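Local coordinates for Non-structural protein 3 (Porcine deltacoronavirus, PDB 6LN0), which probably cleaves the viral polyprotein through a papain-like protease domain, and also carries a macro domain, a fold that commonly binds ADP-ribose, at residues V170-Y176 against Q208-T214; L224-Q230 against W298-N304. All coordinates share one frame; numbering follows the deposited sequence.

Contact 1: residues V170-Y176 against Q208-T214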
ATOM      1  N   VAL A 170       8.639   7.537  -1.149  1.00 54.23           N
ATOM      2  CA  VAL A 170       7.779   6.482  -0.632  1.00 52.20           C
ATOM      3  C   VAL A 170       8.590   5.204  -0.455  1.00 53.88           C
ATOM      4  O   VAL A 170       9.311   4.794  -1.371  1.00 54.00           O
ATOM      5  CB  VAL A 170       6.591   6.213  -1.571  1.00 54.80           C
ATOM      6  CG1 VAL A 170       5.671   5.146  -0.952  1.00 50.88           C
ATOM      7  CG2 VAL A 170       5.849   7.497  -1.868  1.00 52.21           C
ATOM      8  N   ARG A 171       8.459   4.566   0.710  1.00 51.48           N
ATOM      9  CA  ARG A 171       9.060   3.260   0.965  1.00 46.20           C
ATOM     10  C   ARG A 171       8.008   2.189   0.734  1.00 45.53           C
ATOM     11  O   ARG A 171       6.920   2.253   1.315  1.00 45.93           O
ATOM     12  CB  ARG A 171       9.607   3.166   2.388  1.00 48.20           C
ATOM     13  CG  ARG A 171      10.469   4.364   2.774  1.00 52.75           C
ATOM     14  CD  ARG A 171      11.498   4.001   3.813  1.00 53.02           C
ATOM     15  NE  ARG A 171      12.519   3.096   3.280  1.00 60.57           N
ATOM     16  CZ  ARG A 171      13.401   2.422   4.024  1.00 58.41           C
ATOM     17  NH1 ARG A 171      13.391   2.534   5.350  1.00 48.71           N
ATOM     18  NH2 ARG A 171      14.292   1.622   3.438  1.00 54.26           N
ATOM     19  N   THR A 172       8.334   1.213  -0.112  1.00 43.84           N
ATOM     20  CA  THR A 172       7.384   0.217  -0.573  1.00 43.83           C
ATOM     21  C   THR A 172       8.034  -1.156  -0.568  1.00 47.25           C
ATOM     22  O   THR A 172       9.263  -1.281  -0.623  1.00 40.10           O
ATOM     23  CB  THR A 172       6.883   0.486  -2.003  1.00 46.74           C
ATOM     24  OG1 THR A 172       7.845  -0.015  -2.943  1.00 47.58           O
ATOM     25  CG2 THR A 172       6.671   1.948  -2.244  1.00 47.01           C
ATOM     26  N   THR A 173       7.183  -2.190  -0.561  1.00 41.05           N
ATOM     27  CA  THR A 173       7.659  -3.561  -0.629  1.00 38.42           C
ATOM     28  C   THR A 173       6.579  -4.415  -1.284  1.00 41.54           C
ATOM     29  O   THR A 173       5.390  -4.080  -1.241  1.00 43.94           O
ATOM     30  CB  THR A 173       8.023  -4.092   0.791  1.00 46.59           C
ATOM     31  OG1 THR A 173       8.514  -5.443   0.720  1.00 44.98           O
ATOM     32  CG2 THR A 173       6.801  -4.066   1.739  1.00 42.97           C
ATOM     33  N   THR A 174       6.993  -5.513  -1.905  1.00 39.30           N
ATOM     34  CA  THR A 174       6.045  -6.552  -2.298  1.00 46.49           C
ATOM     35  C   THR A 174       6.128  -7.767  -1.375  1.00 48.84           C
ATOM     36  O   THR A 174       5.365  -8.724  -1.541  1.00 47.64           O
ATOM     37  CB  THR A 174       6.277  -6.958  -3.765  1.00 46.66           C
ATOM     38  OG1 THR A 174       7.501  -7.687  -3.877  1.00 50.85           O
ATOM     39  CG2 THR A 174       6.370  -5.724  -4.666  1.00 45.16           C
ATOM     40  N   ASP A 175       6.931  -7.657  -0.320  1.00 52.89           N
ATOM     41  CA  ASP A 175       7.774  -8.715   0.213  1.00 50.27           C
ATOM     42  C   ASP A 175       7.768  -8.790   1.739  1.00 43.94           C
ATOM     43  O   ASP A 175       7.803  -9.871   2.334  1.00 42.44           O
ATOM     44  CB  ASP A 175       9.216  -8.429  -0.237  1.00 45.38           C
ATOM     45  CG  ASP A 175       9.855  -9.606  -0.868  1.00 52.59           C
ATOM     46  OD1 ASP A 175       9.174 -10.639  -0.907  1.00 60.67           O
ATOM     47  OD2 ASP A 175      11.024  -9.510  -1.312  1.00 63.69           O
ATOM     48  N   TYR A 176       7.788  -7.617   2.360  1.00 39.55           N
ATOM     49  CA  TYR A 176       8.450  -7.397   3.638  1.00 44.35           C
ATOM     50  C   TYR A 176       9.783  -8.154   3.730  1.00 45.43           C
ATOM     51  O   TYR A 176      10.192  -8.614   4.796  1.00 47.21           O
ATOM     52  CB  TYR A 176       7.463  -7.720   4.761  1.00 45.02           C
ATOM     53  CG  TYR A 176       6.582  -6.516   4.953  1.00 43.88           C
ATOM     54  CD1 TYR A 176       7.058  -5.412   5.662  1.00 47.09           C
ATOM     55  CD2 TYR A 176       5.323  -6.420   4.343  1.00 40.60           C
ATOM     56  CE1 TYR A 176       6.297  -4.275   5.828  1.00 42.85           C
ATOM     57  CE2 TYR A 176       4.543  -5.272   4.502  1.00 41.95           C
ATOM     58  CZ  TYR A 176       5.048  -4.200   5.251  1.00 46.87           C
ATOM     59  OH  TYR A 176       4.345  -3.027   5.448  1.00 54.89           O
ATOM     60  N   GLN A 208       7.310   5.519   6.313  1.00 60.09           N
ATOM     61  CA  GLN A 208       6.486   4.351   6.530  1.00 50.85           C
ATOM     62  C   GLN A 208       6.534   3.441   5.306  1.00 53.35           C
ATOM     63  O   GLN A 208       6.626   3.901   4.163  1.00 52.69           O
ATOM     64  CB  GLN A 208       5.054   4.782   6.840  1.00 54.41           C
ATOM     65  CG  GLN A 208       4.010   3.684   6.758  1.00 48.70           C
ATOM     66  CD  GLN A 208       2.665   4.133   7.295  1.00 54.06           C
ATOM     67  OE1 GLN A 208       2.579   5.120   8.033  1.00 57.29           O
ATOM     68  NE2 GLN A 208       1.604   3.397   6.947  1.00 54.97           N
ATOM     69  N   ILE A 209       6.492   2.137   5.556  1.00 47.10           N
ATOM     70  CA  ILE A 209       6.604   1.145   4.502  1.00 46.44           C
ATOM     71  C   ILE A 209       5.211   0.705   4.092  1.00 48.19           C
ATOM     72  O   ILE A 209       4.373   0.395   4.947  1.00 51.39           O
ATOM     73  CB  ILE A 209       7.440  -0.051   4.960  1.00 45.50           C
ATOM     74  CG1 ILE A 209       8.810   0.416   5.436  1.00 42.96           C
ATOM     75  CG2 ILE A 209       7.550  -1.053   3.848  1.00 46.41           C
ATOM     76  CD1 ILE A 209       9.670  -0.746   5.890  1.00 39.76           C
ATOM     77  N   TYR A 210       4.960   0.676   2.789  1.00 43.06           N
ATOM     78  CA  TYR A 210       3.656   0.351   2.246  1.00 43.65           C
ATOM     79  C   TYR A 210       3.790  -0.868   1.350  1.00 44.09           C
ATOM     80  O   TYR A 210       4.822  -1.077   0.700  1.00 43.64           O
ATOM     81  CB  TYR A 210       3.062   1.531   1.441  1.00 49.58           C
ATOM     82  CG  TYR A 210       2.701   2.728   2.280  1.00 50.12           C
ATOM     83  CD1 TYR A 210       1.452   2.821   2.878  1.00 47.65           C
ATOM     84  CD2 TYR A 210       3.608   3.766   2.477  1.00 45.01           C
ATOM     85  CE1 TYR A 210       1.118   3.905   3.650  1.00 49.48           C
ATOM     86  CE2 TYR A 210       3.286   4.844   3.250  1.00 47.84           C
ATOM     87  CZ  TYR A 210       2.035   4.918   3.828  1.00 54.80           C
ATOM     88  OH  TYR A 210       1.697   6.002   4.609  1.00 57.17           O
ATOM     89  N   LEU A 211       2.750  -1.685   1.335  1.00 42.11           N
ATOM     90  CA  LEU A 211       2.695  -2.790   0.389  1.00 47.13           C
ATOM     91  C   LEU A 211       2.328  -2.218  -0.979  1.00 50.99           C
ATOM     92  O   LEU A 211       1.301  -1.546  -1.126  1.00 46.03           O
ATOM     93  CB  LEU A 211       1.678  -3.841   0.842  1.00 40.68           C
ATOM     94  CG  LEU A 211       1.620  -5.157   0.056  1.00 45.60           C
ATOM     95  CD1 LEU A 211       2.940  -5.935   0.144  1.00 45.90           C
ATOM     96  CD2 LEU A 211       0.476  -6.024   0.540  1.00 45.07           C
ATOM     97  N   GLU A 212       3.184  -2.449  -1.963  1.00 52.28           N
ATOM     98  CA  GLU A 212       2.876  -2.122  -3.345  1.00 49.21           C
ATOM     99  C   GLU A 212       2.097  -3.285  -3.924  1.00 45.43           C
ATOM    100  O   GLU A 212       2.658  -4.343  -4.203  1.00 49.08           O
ATOM    101  CB  GLU A 212       4.157  -1.878  -4.126  1.00 53.49           C
ATOM    102  CG  GLU A 212       3.977  -1.918  -5.639  1.00 57.99           C
ATOM    103  CD  GLU A 212       4.898  -0.937  -6.349  1.00 62.69           C
ATOM    104  OE1 GLU A 212       5.714  -0.291  -5.640  1.00 51.91           O
ATOM    105  OE2 GLU A 212       4.790  -0.810  -7.603  1.00 69.57           O
ATOM    106  N   VAL A 213       0.798  -3.118  -4.085  1.00 50.44           N
ATOM    107  CA  VAL A 213      -0.016  -4.254  -4.492  1.00 49.30           C
ATOM    108  C   VAL A 213       0.065  -4.417  -6.005  1.00 54.02           C
ATOM    109  O   VAL A 213      -0.730  -3.841  -6.753  1.00 55.69           O
ATOM    110  CB  VAL A 213      -1.458  -4.095  -3.985  1.00 51.31           C
ATOM    111  CG1 VAL A 213      -2.348  -5.246  -4.475  1.00 49.23           C
ATOM    112  CG2 VAL A 213      -1.452  -4.015  -2.462  1.00 47.73           C
ATOM    113  N   THR A 214       1.057  -5.175  -6.464  1.00 51.22           N
ATOM    114  CA  THR A 214       1.170  -5.482  -7.878  1.00 55.19           C
ATOM    115  C   THR A 214       0.161  -6.567  -8.211  1.00 59.26           C
ATOM    116  O   THR A 214      -0.660  -6.955  -7.377  1.00 66.01           O
ATOM    117  CB  THR A 214       2.580  -5.923  -8.235  1.00 57.89           C
ATOM    118  OG1 THR A 214       2.854  -7.188  -7.618  1.00 56.74           O
ATOM    119  CG2 THR A 214       3.588  -4.882  -7.812  1.00 48.36           C
TER
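Arg171 and Thr173 meet Tyr210 and Glu212 through three backbone hydrogen bonds that join two parallel strands. Tyr210 N donates to Arg171 O at 2.9 Å, Tyr210 O accepts from Thr173 N at 2.9 Å, and Glu212 N reaches Thr173 O at 2.8 Å, the straightest of the three with 162° at the hydrogen. The two short strand segments are strongly twisted against each other, their directions 50° apart. On the face bearing Thr173 and Leu211, methyl groups do the touching: Thr173 CG2 lies 3.8 Å from Ile209 CG2, and the same Ile209 methyl is 4.0 Å from Tyr176 CE1. Thr173 CG2 also sits over the centre of the Tyr176 ring, 3.7 Å above its plane, and this placement follows from a torsion that sets OG1 opposite the backbone N (chi1 -179°) and leaves the methyl between N and the carbonyl carbon. The hydroxyl accepts from Asp175 N, making an ST turn just past the strand, and donates to Gln178 O, so one threonine shapes the turn with its hydroxyl and packs on the tyrosine ring with its methyl. The Thr172 side chain lies on the other face, where its OG1 is 3.4 Å from Glu212 OE1, a weak pairing that competes with Thr180 O for the hydroxyl proton; Lys182 is a distant ionic partner of that carboxylate. The Tyr210 ring is on this face too, with Arg171 O near its plane at the ring edge; Gln208 CG lies over one ring face, toward the rim, and the phenol hydroxyl is bonded to Lys205 N. Across the sheet, Leu211 packs on Cys232 and Leu235 of helix 228-237. A parallel central pair flanked by strands 180-184 and 194-195 is consistent with the beta-grasp sheet of the N-terminal ubiquitin-like domain of coronavirus papain-like proteases.

Contact 2: residues L224-Q230 against W298-N304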
ATOM      1  N   LEU A 224      -3.131 -18.289  -1.613  1.00 45.85           N
ATOM      2  CA  LEU A 224      -3.138 -18.596  -0.189  1.00 51.15           C
ATOM      3  C   LEU A 224      -4.500 -18.387   0.459  1.00 50.51           C
ATOM      4  O   LEU A 224      -4.628 -18.613   1.665  1.00 46.94           O
ATOM      5  CB  LEU A 224      -2.099 -17.730   0.542  1.00 44.75           C
ATOM      6  CG  LEU A 224      -0.638 -18.098   0.306  1.00 45.98           C
ATOM      7  CD1 LEU A 224       0.300 -17.237   1.148  1.00 42.72           C
ATOM      8  CD2 LEU A 224      -0.406 -19.561   0.595  1.00 39.96           C
ATOM      9  N   ASP A 225      -5.499 -17.931  -0.308  1.00 49.61           N
ATOM     10  CA  ASP A 225      -6.859 -17.700   0.183  1.00 46.43           C
ATOM     11  C   ASP A 225      -6.911 -16.564   1.196  1.00 49.57           C
ATOM     12  O   ASP A 225      -7.649 -16.635   2.180  1.00 51.98           O
ATOM     13  CB  ASP A 225      -7.460 -18.961   0.802  1.00 53.76           C
ATOM     14  CG  ASP A 225      -8.330 -19.707  -0.144  1.00 63.58           C
ATOM     15  OD1 ASP A 225      -8.364 -19.305  -1.327  1.00 71.44           O
ATOM     16  OD2 ASP A 225      -8.973 -20.697   0.296  1.00 66.50           O
ATOM     17  N   LEU A 226      -6.130 -15.520   0.982  1.00 50.88           N
ATOM     18  CA  LEU A 226      -6.145 -14.390   1.895  1.00 47.81           C
ATOM     19  C   LEU A 226      -6.565 -13.138   1.150  1.00 46.58           C
ATOM     20  O   LEU A 226      -6.177 -12.935  -0.001  1.00 56.56           O
ATOM     21  CB  LEU A 226      -4.774 -14.169   2.544  1.00 45.11           C
ATOM     22  CG  LEU A 226      -3.986 -15.374   3.051  1.00 47.72           C
ATOM     23  CD1 LEU A 226      -2.622 -14.906   3.533  1.00 39.76           C
ATOM     24  CD2 LEU A 226      -4.732 -16.129   4.152  1.00 42.15           C
ATOM     25  N   ASN A 227      -7.354 -12.295   1.806  1.00 48.14           N
ATOM     26  CA  ASN A 227      -7.446 -10.916   1.351  1.00 49.21           C
ATOM     27  C   ASN A 227      -6.167 -10.179   1.734  1.00 47.67           C
ATOM     28  O   ASN A 227      -5.225 -10.761   2.281  1.00 49.54           O
ATOM     29  CB  ASN A 227      -8.691 -10.233   1.918  1.00 51.36           C
ATOM     30  CG  ASN A 227      -8.695 -10.142   3.437  1.00 52.38           C
ATOM     31  OD1 ASN A 227      -7.739  -9.674   4.062  1.00 53.78           O
ATOM     32  ND2 ASN A 227      -9.816 -10.528   4.033  1.00 52.78           N
ATOM     33  N   LEU A 228      -6.135  -8.872   1.471  1.00 49.51           N
ATOM     34  CA  LEU A 228      -4.875  -8.139   1.560  1.00 44.18           C
ATOM     35  C   LEU A 228      -4.493  -7.824   2.997  1.00 48.34           C
ATOM     36  O   LEU A 228      -3.301  -7.810   3.325  1.00 48.03           O
ATOM     37  CB  LEU A 228      -4.953  -6.848   0.746  1.00 46.19           C
ATOM     38  CG  LEU A 228      -5.027  -7.047  -0.768  1.00 52.90           C
ATOM     39  CD1 LEU A 228      -4.817  -5.727  -1.493  1.00 56.40           C
ATOM     40  CD2 LEU A 228      -4.019  -8.072  -1.229  1.00 51.09           C
ATOM     41  N   GLN A 229      -5.474  -7.500   3.846  1.00 45.77           N
ATOM     42  CA  GLN A 229      -5.208  -7.391   5.275  1.00 48.69           C
ATOM     43  C   GLN A 229      -4.516  -8.653   5.775  1.00 49.15           C
ATOM     44  O   GLN A 229      -3.442  -8.597   6.388  1.00 45.68           O
ATOM     45  CB  GLN A 229      -6.511  -7.174   6.049  1.00 50.76           C
ATOM     46  CG  GLN A 229      -7.119  -5.804   5.922  1.00 63.81           C
ATOM     47  CD  GLN A 229      -8.171  -5.723   4.821  1.00 72.94           C
ATOM     48  OE1 GLN A 229      -7.963  -6.206   3.695  1.00 69.00           O
ATOM     49  NE2 GLN A 229      -9.309  -5.109   5.141  1.00 76.38           N
ATOM     50  N   GLN A 230      -5.116  -9.809   5.490  1.00 42.21           N
ATOM     51  CA  GLN A 230      -4.524 -11.064   5.907  1.00 44.64           C
ATOM     52  C   GLN A 230      -3.159 -11.257   5.274  1.00 45.86           C
ATOM     53  O   GLN A 230      -2.232 -11.757   5.919  1.00 45.06           O
ATOM     54  CB  GLN A 230      -5.453 -12.221   5.556  1.00 44.89           C
ATOM     55  CG  GLN A 230      -6.819 -12.088   6.176  1.00 48.58           C
ATOM     56  CD  GLN A 230      -7.715 -13.242   5.817  1.00 49.33           C
ATOM     57  OE1 GLN A 230      -8.035 -13.447   4.647  1.00 53.92           O
ATOM     58  NE2 GLN A 230      -8.116 -14.023   6.823  1.00 47.20           N
ATOM     59  N   TRP A 298       0.874 -18.453   7.578  1.00 35.79           N
ATOM     60  CA  TRP A 298      -0.388 -18.711   6.900  1.00 38.60           C
ATOM     61  C   TRP A 298      -1.499 -19.088   7.880  1.00 42.24           C
ATOM     62  O   TRP A 298      -2.656 -18.695   7.692  1.00 44.14           O
ATOM     63  CB  TRP A 298      -0.190 -19.803   5.852  1.00 39.50           C
ATOM     64  CG  TRP A 298      -1.434 -20.118   5.106  1.00 44.86           C
ATOM     65  CD1 TRP A 298      -2.079 -19.324   4.177  1.00 40.49           C
ATOM     66  CD2 TRP A 298      -2.205 -21.319   5.208  1.00 42.37           C
ATOM     67  NE1 TRP A 298      -3.196 -19.973   3.701  1.00 41.35           N
ATOM     68  CE2 TRP A 298      -3.297 -21.196   4.311  1.00 43.19           C
ATOM     69  CE3 TRP A 298      -2.076 -22.485   5.958  1.00 38.30           C
ATOM     70  CZ2 TRP A 298      -4.255 -22.193   4.167  1.00 40.19           C
ATOM     71  CZ3 TRP A 298      -3.029 -23.483   5.802  1.00 40.39           C
ATOM     72  CH2 TRP A 298      -4.097 -23.332   4.918  1.00 37.64           C
ATOM     73  N   ILE A 299      -1.191 -19.851   8.933  1.00 41.65           N
ATOM     74  CA  ILE A 299      -2.258 -20.226   9.861  1.00 41.61           C
ATOM     75  C   ILE A 299      -2.765 -18.998  10.592  1.00 39.41           C
ATOM     76  O   ILE A 299      -3.977 -18.795  10.735  1.00 44.84           O
ATOM     77  CB  ILE A 299      -1.796 -21.300  10.859  1.00 40.67           C
ATOM     78  CG1 ILE A 299      -1.207 -22.493  10.136  1.00 41.42           C
ATOM     79  CG2 ILE A 299      -2.948 -21.705  11.752  1.00 35.63           C
ATOM     80  CD1 ILE A 299      -2.119 -23.550   9.926  1.00 46.44           C
ATOM     81  N   TYR A 300      -1.845 -18.172  11.083  1.00 39.36           N
ATOM     82  CA  TYR A 300      -2.250 -16.990  11.836  1.00 41.02           C
ATOM     83  C   TYR A 300      -3.049 -16.022  10.979  1.00 43.13           C
ATOM     84  O   TYR A 300      -4.045 -15.454  11.446  1.00 47.75           O
ATOM     85  CB  TYR A 300      -1.030 -16.277  12.395  1.00 42.42           C
ATOM     86  CG  TYR A 300      -0.598 -16.736  13.773  1.00 48.81           C
ATOM     87  CD1 TYR A 300      -1.087 -16.111  14.906  1.00 47.32           C
ATOM     88  CD2 TYR A 300       0.332 -17.766  13.930  1.00 41.07           C
ATOM     89  CE1 TYR A 300      -0.678 -16.491  16.154  1.00 51.26           C
ATOM     90  CE2 TYR A 300       0.746 -18.150  15.168  1.00 50.24           C
ATOM     91  CZ  TYR A 300       0.234 -17.513  16.288  1.00 51.80           C
ATOM     92  OH  TYR A 300       0.634 -17.892  17.547  1.00 50.81           O
ATOM     93  N   ALA A 301      -2.624 -15.804   9.724  1.00 39.43           N
ATOM     94  CA  ALA A 301      -3.331 -14.850   8.863  1.00 44.80           C
ATOM     95  C   ALA A 301      -4.689 -15.391   8.419  1.00 41.10           C
ATOM     96  O   ALA A 301      -5.650 -14.628   8.271  1.00 40.44           O
ATOM     97  CB  ALA A 301      -2.483 -14.499   7.637  1.00 38.60           C
ATOM     98  N   SER A 302      -4.786 -16.701   8.181  1.00 38.30           N
ATOM     99  CA  SER A 302      -6.068 -17.274   7.780  1.00 46.23           C
ATOM    100  C   SER A 302      -7.099 -17.231   8.910  1.00 48.50           C
ATOM    101  O   SER A 302      -8.300 -17.134   8.634  1.00 50.49           O
ATOM    102  CB  SER A 302      -5.883 -18.716   7.301  1.00 45.05           C
ATOM    103  OG  SER A 302      -4.997 -18.777   6.197  1.00 44.70           O
ATOM    104  N   THR A 303      -6.667 -17.314  10.175  1.00 41.88           N
ATOM    105  CA  THR A 303      -7.599 -17.305  11.300  1.00 43.46           C
ATOM    106  C   THR A 303      -7.631 -15.959  12.015  1.00 45.80           C
ATOM    107  O   THR A 303      -8.264 -15.841  13.065  1.00 43.65           O
ATOM    108  CB  THR A 303      -7.285 -18.447  12.294  1.00 39.12           C
ATOM    109  OG1 THR A 303      -5.973 -18.308  12.840  1.00 39.09           O
ATOM    110  CG2 THR A 303      -7.333 -19.781  11.613  1.00 43.13           C
ATOM    111  N   ASN A 304      -6.982 -14.933  11.455  1.00 46.29           N
ATOM    112  CA  ASN A 304      -7.096 -13.563  11.951  1.00 42.11           C
ATOM    113  C   ASN A 304      -6.608 -13.456  13.395  1.00 46.47           C
ATOM    114  O   ASN A 304      -7.274 -12.908  14.269  1.00 51.30           O
ATOM    115  CB  ASN A 304      -8.526 -13.044  11.809  1.00 42.81           C
ATOM    116  CG  ASN A 304      -8.977 -13.002  10.376  1.00 45.81           C
ATOM    117  OD1 ASN A 304      -8.409 -12.281   9.572  1.00 49.97           O
ATOM    118  ND2 ASN A 304      -9.990 -13.779  10.042  1.00 44.95           N
TER
HETATM  119  O   HOH W   1      -9.673 -16.664   6.151  1.00 53.91           O
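Gln230, in the first turn of helix 228-237, and Ala301, near the end of helix 293-302, bring the two backbones closest, with their CA atoms 4.9 Å apart. The approach is close at the small Ala301, whose CB lies 3.2 Å from Gln230 O. Before helix 228-237 the chain leaves helix 215-223 through a Schellman motif at Asp225, and Leu224 O there receives the indole of Trp298: NE1 donates over 2.8 Å, nearly straight at 164°, onto a carbonyl lone pair and within the ring plane. The indole is carried there by a first torsion that sets CG opposite the backbone N (chi1 -180°), while Leu224 crosses it obliquely with CB and CD2 near CD1. Leu226 splits its two methyls between neighbours on helix 293-302. CD1 meets Ala301 CB at 4.1 Å, and CD2 comes within 3.4 Å of Ser302 OG, which is itself bonded to Trp298 O and lies over one face of the indole, toward its rim. Gln230 works in two directions. Its backbone N bonds to Asn227 OD1 at 3.0 Å, its OE1 accepts from Asn227 N, and together these form a capping box. The fixed amide then offers NE2 to a water that bridges to Ser302 O and, in a long, bent 3.3 Å bond, to Asn304 OD1, reached from above its carbonyl plane, off the lone pairs. The two amide planes differ by only 14°. Around this junction, Tyr234 of helix 228-237 covers Leu224, Leu226 and Ala301, whereas Trp298 is packed by Ile280 and Leu283 of helix 278-287 and by Leu319 and Leu320 of helix 313-322.

Contact 1 closes before contact 2 opens along the chain, and their centres lie 18 Å apart. Helix 215-223 is the direct connection: Thr214, the last residue of contact 1, caps its start, and contact 2 opens at the Schellman turn on its far side. Helix 228-237 serves both, lying against the sheet through Leu211 and Tyr176 while its first turns meet helix 293-302. The two contacts touch directly where Val213 CG2 packs 3.9 Å from Leu228 CD1. The chain thus appears to pass here from the probable ubiquitin-like sheet into the helical part of the papain-like protease, the two packed against each other.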